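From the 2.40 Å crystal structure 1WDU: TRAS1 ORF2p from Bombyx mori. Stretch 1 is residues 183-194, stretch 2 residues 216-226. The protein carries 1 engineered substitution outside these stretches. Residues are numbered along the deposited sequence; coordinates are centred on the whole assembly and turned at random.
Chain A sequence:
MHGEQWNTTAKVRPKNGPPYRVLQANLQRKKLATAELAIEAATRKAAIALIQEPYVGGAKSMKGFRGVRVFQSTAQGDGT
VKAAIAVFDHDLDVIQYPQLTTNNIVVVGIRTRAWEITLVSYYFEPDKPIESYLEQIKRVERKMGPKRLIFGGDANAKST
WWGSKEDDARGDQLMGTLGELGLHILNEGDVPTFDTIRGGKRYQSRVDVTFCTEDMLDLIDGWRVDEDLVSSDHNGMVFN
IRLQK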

# COMPACT_ATOMS: atom_id res chain seq x y z
N LEU A 183 9.31 3.31 11.78
CA LEU A 183 8.36 3.57 10.71
C LEU A 183 7.32 4.59 11.18
O LEU A 183 6.82 4.50 12.30
CB LEU A 183 7.69 2.26 10.27
CG LEU A 183 8.68 1.23 9.69
CD1 LEU A 183 7.97 -0.07 9.36
CD2 LEU A 183 9.32 1.81 8.43
N HIS A 184 6.99 5.54 10.32
CA HIS A 184 6.05 6.59 10.67
C HIS A 184 4.78 6.57 9.84
O HIS A 184 4.81 6.44 8.62
CB HIS A 184 6.75 7.94 10.53
CG HIS A 184 8.01 8.04 11.33
ND1 HIS A 184 8.02 8.39 12.66
CD2 HIS A 184 9.29 7.77 11.00
CE1 HIS A 184 9.25 8.34 13.12
NE2 HIS A 184 10.05 7.96 12.13
N ILE A 185 3.65 6.70 10.53
CA ILE A 185 2.34 6.69 9.92
C ILE A 185 2.10 7.90 9.04
O ILE A 185 2.43 9.03 9.41
CB ILE A 185 1.24 6.63 11.00
CG1 ILE A 185 1.40 5.34 11.80
CG2 ILE A 185 -0.14 6.67 10.34
CD1 ILE A 185 0.55 5.29 13.06
N LEU A 186 1.52 7.66 7.87
CA LEU A 186 1.22 8.71 6.92
C LEU A 186 -0.26 9.07 6.95
O LEU A 186 -0.64 10.17 6.58
CB LEU A 186 1.62 8.26 5.50
CG LEU A 186 3.13 8.33 5.23
CD1 LEU A 186 3.51 7.54 3.98
CD2 LEU A 186 3.53 9.80 5.08
N ASN A 187 -1.09 8.14 7.41
CA ASN A 187 -2.53 8.39 7.49
C ASN A 187 -2.88 9.71 8.16
O ASN A 187 -2.10 10.26 8.93
CB ASN A 187 -3.22 7.26 8.24
CG ASN A 187 -3.35 6.01 7.41
OD1 ASN A 187 -2.37 5.51 6.85
ND2 ASN A 187 -4.57 5.48 7.33
N GLU A 188 -4.07 10.20 7.84
CA GLU A 188 -4.57 11.45 8.40
C GLU A 188 -6.08 11.52 8.26
O GLU A 188 -6.67 10.85 7.40
CB GLU A 188 -3.90 12.64 7.71
CG GLU A 188 -2.67 13.15 8.45
CD GLU A 188 -1.80 14.06 7.62
OE1 GLU A 188 -2.31 15.08 7.10
OE2 GLU A 188 -0.59 13.76 7.48
N GLY A 189 -6.72 12.31 9.11
CA GLY A 189 -8.16 12.44 9.04
C GLY A 189 -8.89 11.28 9.68
O GLY A 189 -8.29 10.48 10.41
N ASP A 190 -10.19 11.18 9.41
CA ASP A 190 -11.01 10.12 9.97
C ASP A 190 -11.97 9.55 8.93
O ASP A 190 -12.93 8.85 9.28
CB ASP A 190 -11.81 10.65 11.17
CG ASP A 190 -12.83 11.72 10.78
OD1 ASP A 190 -13.53 12.23 11.69
OD2 ASP A 190 -12.93 12.05 9.58
N VAL A 191 -11.73 9.87 7.66
CA VAL A 191 -12.57 9.37 6.58
C VAL A 191 -12.43 7.85 6.53
O VAL A 191 -11.32 7.33 6.42
CB VAL A 191 -12.14 9.96 5.23
CG1 VAL A 191 -13.06 9.45 4.12
CG2 VAL A 191 -12.14 11.48 5.29
N PRO A 192 -13.55 7.12 6.60
CA PRO A 192 -13.49 5.66 6.56
C PRO A 192 -12.84 5.12 5.28
O PRO A 192 -13.19 5.54 4.18
CB PRO A 192 -14.95 5.25 6.69
CG PRO A 192 -15.68 6.39 6.04
CD PRO A 192 -14.95 7.59 6.59
N THR A 193 -11.89 4.21 5.44
CA THR A 193 -11.22 3.61 4.30
C THR A 193 -12.03 2.37 3.93
O THR A 193 -11.78 1.72 2.92
CB THR A 193 -9.77 3.20 4.63
OG1 THR A 193 -9.77 2.17 5.63
CG2 THR A 193 -8.99 4.40 5.15
N PHE A 194 -13.01 2.07 4.77
CA PHE A 194 -13.91 0.94 4.56
C PHE A 194 -15.31 1.30 5.05
O PHE A 194 -15.50 1.63 6.23
CB PHE A 194 -13.42 -0.31 5.29
CG PHE A 194 -14.31 -1.51 5.09
CD1 PHE A 194 -15.48 -1.66 5.83
CD2 PHE A 194 -13.99 -2.48 4.14
CE1 PHE A 194 -16.33 -2.75 5.61
CE2 PHE A 194 -14.83 -3.57 3.92
CZ PHE A 194 -16.00 -3.71 4.66
N MET A 216 11.59 9.49 4.52
CA MET A 216 10.58 9.68 3.48
C MET A 216 9.70 10.88 3.76
O MET A 216 9.19 11.51 2.83
CB MET A 216 9.74 8.42 3.30
CG MET A 216 10.49 7.31 2.59
SD MET A 216 11.29 7.94 1.09
CE MET A 216 9.84 8.43 0.13
N LEU A 217 9.50 11.19 5.03
CA LEU A 217 8.73 12.38 5.38
C LEU A 217 9.60 13.48 4.78
O LEU A 217 10.82 13.43 4.91
CB LEU A 217 8.64 12.53 6.89
CG LEU A 217 7.57 11.76 7.65
CD1 LEU A 217 7.53 10.32 7.20
CD2 LEU A 217 7.85 11.84 9.14
N ASP A 218 8.98 14.45 4.11
CA ASP A 218 9.67 15.57 3.45
C ASP A 218 9.66 15.33 1.94
O ASP A 218 9.95 16.23 1.15
CB ASP A 218 11.14 15.72 3.90
CG ASP A 218 11.27 16.44 5.24
OD1 ASP A 218 12.42 16.75 5.63
OD2 ASP A 218 10.24 16.69 5.89
N LEU A 219 9.35 14.09 1.56
CA LEU A 219 9.26 13.70 0.16
C LEU A 219 7.83 13.28 -0.15
O LEU A 219 7.49 13.01 -1.30
CB LEU A 219 10.20 12.52 -0.12
CG LEU A 219 11.66 12.80 -0.48
CD1 LEU A 219 12.26 13.86 0.43
CD2 LEU A 219 12.44 11.49 -0.38
N ILE A 220 6.99 13.23 0.88
CA ILE A 220 5.60 12.81 0.71
C ILE A 220 4.59 13.83 1.21
O ILE A 220 4.77 14.41 2.27
CB ILE A 220 5.36 11.46 1.46
CG1 ILE A 220 6.18 10.35 0.79
CG2 ILE A 220 3.87 11.13 1.49
CD1 ILE A 220 6.11 9.03 1.52
N ASP A 221 3.53 14.04 0.44
CA ASP A 221 2.49 14.97 0.85
C ASP A 221 1.17 14.71 0.12
O ASP A 221 1.13 13.91 -0.82
CB ASP A 221 2.95 16.43 0.62
CG ASP A 221 3.05 16.79 -0.86
OD1 ASP A 221 2.00 16.95 -1.52
OD2 ASP A 221 4.19 16.93 -1.36
N GLY A 222 0.11 15.35 0.58
CA GLY A 222 -1.18 15.19 -0.05
C GLY A 222 -1.92 13.90 0.28
O GLY A 222 -2.86 13.54 -0.42
N TRP A 223 -1.51 13.22 1.35
CA TRP A 223 -2.16 11.97 1.73
C TRP A 223 -3.62 12.24 2.03
O TRP A 223 -3.96 13.02 2.92
CB TRP A 223 -1.52 11.36 2.99
CG TRP A 223 -1.91 9.91 3.18
CD1 TRP A 223 -1.18 8.81 2.82
CD2 TRP A 223 -3.14 9.41 3.72
NE1 TRP A 223 -1.87 7.66 3.10
CE2 TRP A 223 -3.08 8.00 3.66
CE3 TRP A 223 -4.29 10.01 4.26
CZ2 TRP A 223 -4.14 7.18 4.10
CZ3 TRP A 223 -5.34 9.20 4.70
CH2 TRP A 223 -5.25 7.79 4.62
N ARG A 224 -4.50 11.59 1.28
CA ARG A 224 -5.93 11.77 1.48
C ARG A 224 -6.66 10.53 1.03
O ARG A 224 -6.09 9.68 0.33
CB ARG A 224 -6.44 12.99 0.70
CG ARG A 224 -6.01 13.02 -0.76
CD ARG A 224 -6.87 13.97 -1.61
NE ARG A 224 -6.43 13.97 -3.01
CZ ARG A 224 -7.17 14.40 -4.04
NH1 ARG A 224 -8.39 14.88 -3.84
NH2 ARG A 224 -6.68 14.35 -5.28
N VAL A 225 -7.92 10.43 1.42
CA VAL A 225 -8.76 9.30 1.07
C VAL A 225 -9.79 9.70 0.02
O VAL A 225 -10.64 10.56 0.27
CB VAL A 225 -9.54 8.76 2.30
CG1 VAL A 225 -10.46 7.62 1.88
CG2 VAL A 225 -8.57 8.29 3.37
N ASP A 226 -9.71 9.10 -1.16
CA ASP A 226 -10.68 9.38 -2.21
C ASP A 226 -12.01 8.84 -1.73
O ASP A 226 -12.20 7.62 -1.67
CB ASP A 226 -10.30 8.69 -3.51
CG ASP A 226 -9.35 9.50 -4.35
OD1 ASP A 226 -8.31 9.94 -3.81
OD2 ASP A 226 -9.65 9.70 -5.54

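The contact between these two stretches of TRAS1 ORF2p is a packing contact without a single hydrogen bond across it, in which a tryptophan ring lies against the backbone of a loop and aliphatic side chains extend the apolar surface to both sides. It illustrates a general principle: segments far apart in sequence can pack side by side without a hydrogen bond between them, even where one of them is largely strand.

Trp-223 is the centre of the arrangement and gives up more surface to the contact than any other residue. Its CA-to-CB bond points toward the loop, and with chi1 in the t well the indole lies with one face against Leu-186 and Asn-187. The CA of Asn-187 stands 3.7 Å from the centroid of the six-membered ring of Trp-223, only 3° off the ring normal, which is the geometry of a CH-pi interaction over the face. Leu-186 O lies over the same face, 3.6 Å from Trp-223 CG, while Glu-188 O approaches obliquely to 3.4 Å from Trp-223 CZ3. Much of what the ring meets is therefore main chain: two carbonyl oxygens and a CA. The polar side-chain atoms of the indole and of Asn-187 are satisfied: Trp-223 NE1 and both polar side-chain atoms of Asn-187 are hydrogen-bonded elsewhere in the structure.

The strand does not alternate strictly. Ile-220 directs its CA-to-CB bond toward the loop and Asp-221 turns its own away; the alternation is interrupted at Asp-221 and Gly-222, the latter at a positive phi that favours glycine, and resumes as toward, away, toward through Trp-223, Arg-224 and Val-225. Leu-186 exploits this arrangement by spanning two partners. Its CD2 meets Ile-220 CG2 at 3.8 Å, and its CB lies 3.9 Å from Trp-223 CD1, so one leucine joins the indole to another apolar side chain of the strand.

Beyond the indole, the loop passes through Gly-189 and Asp-190, neither of which touches the strand, and returns to it at Val-191. Here the fit is between branched side chains: Val-191 CG1 packs 3.9 Å from Val-225 CG1, and Thr-193 adds a looser approach, its CG2 4.3 Å from Val-225 CG2. The threonine thus contributes a methyl group to the contact while its OG1 is hydrogen-bonded elsewhere. At the other end, Leu-217 has a sideways CA-to-CB bond, but the end of its side chain comes nearer, bringing CD1 to 4.2 Å from His-184 CB. Such peripheral contacts lengthen the packed surface around the more intimate fit at the indole.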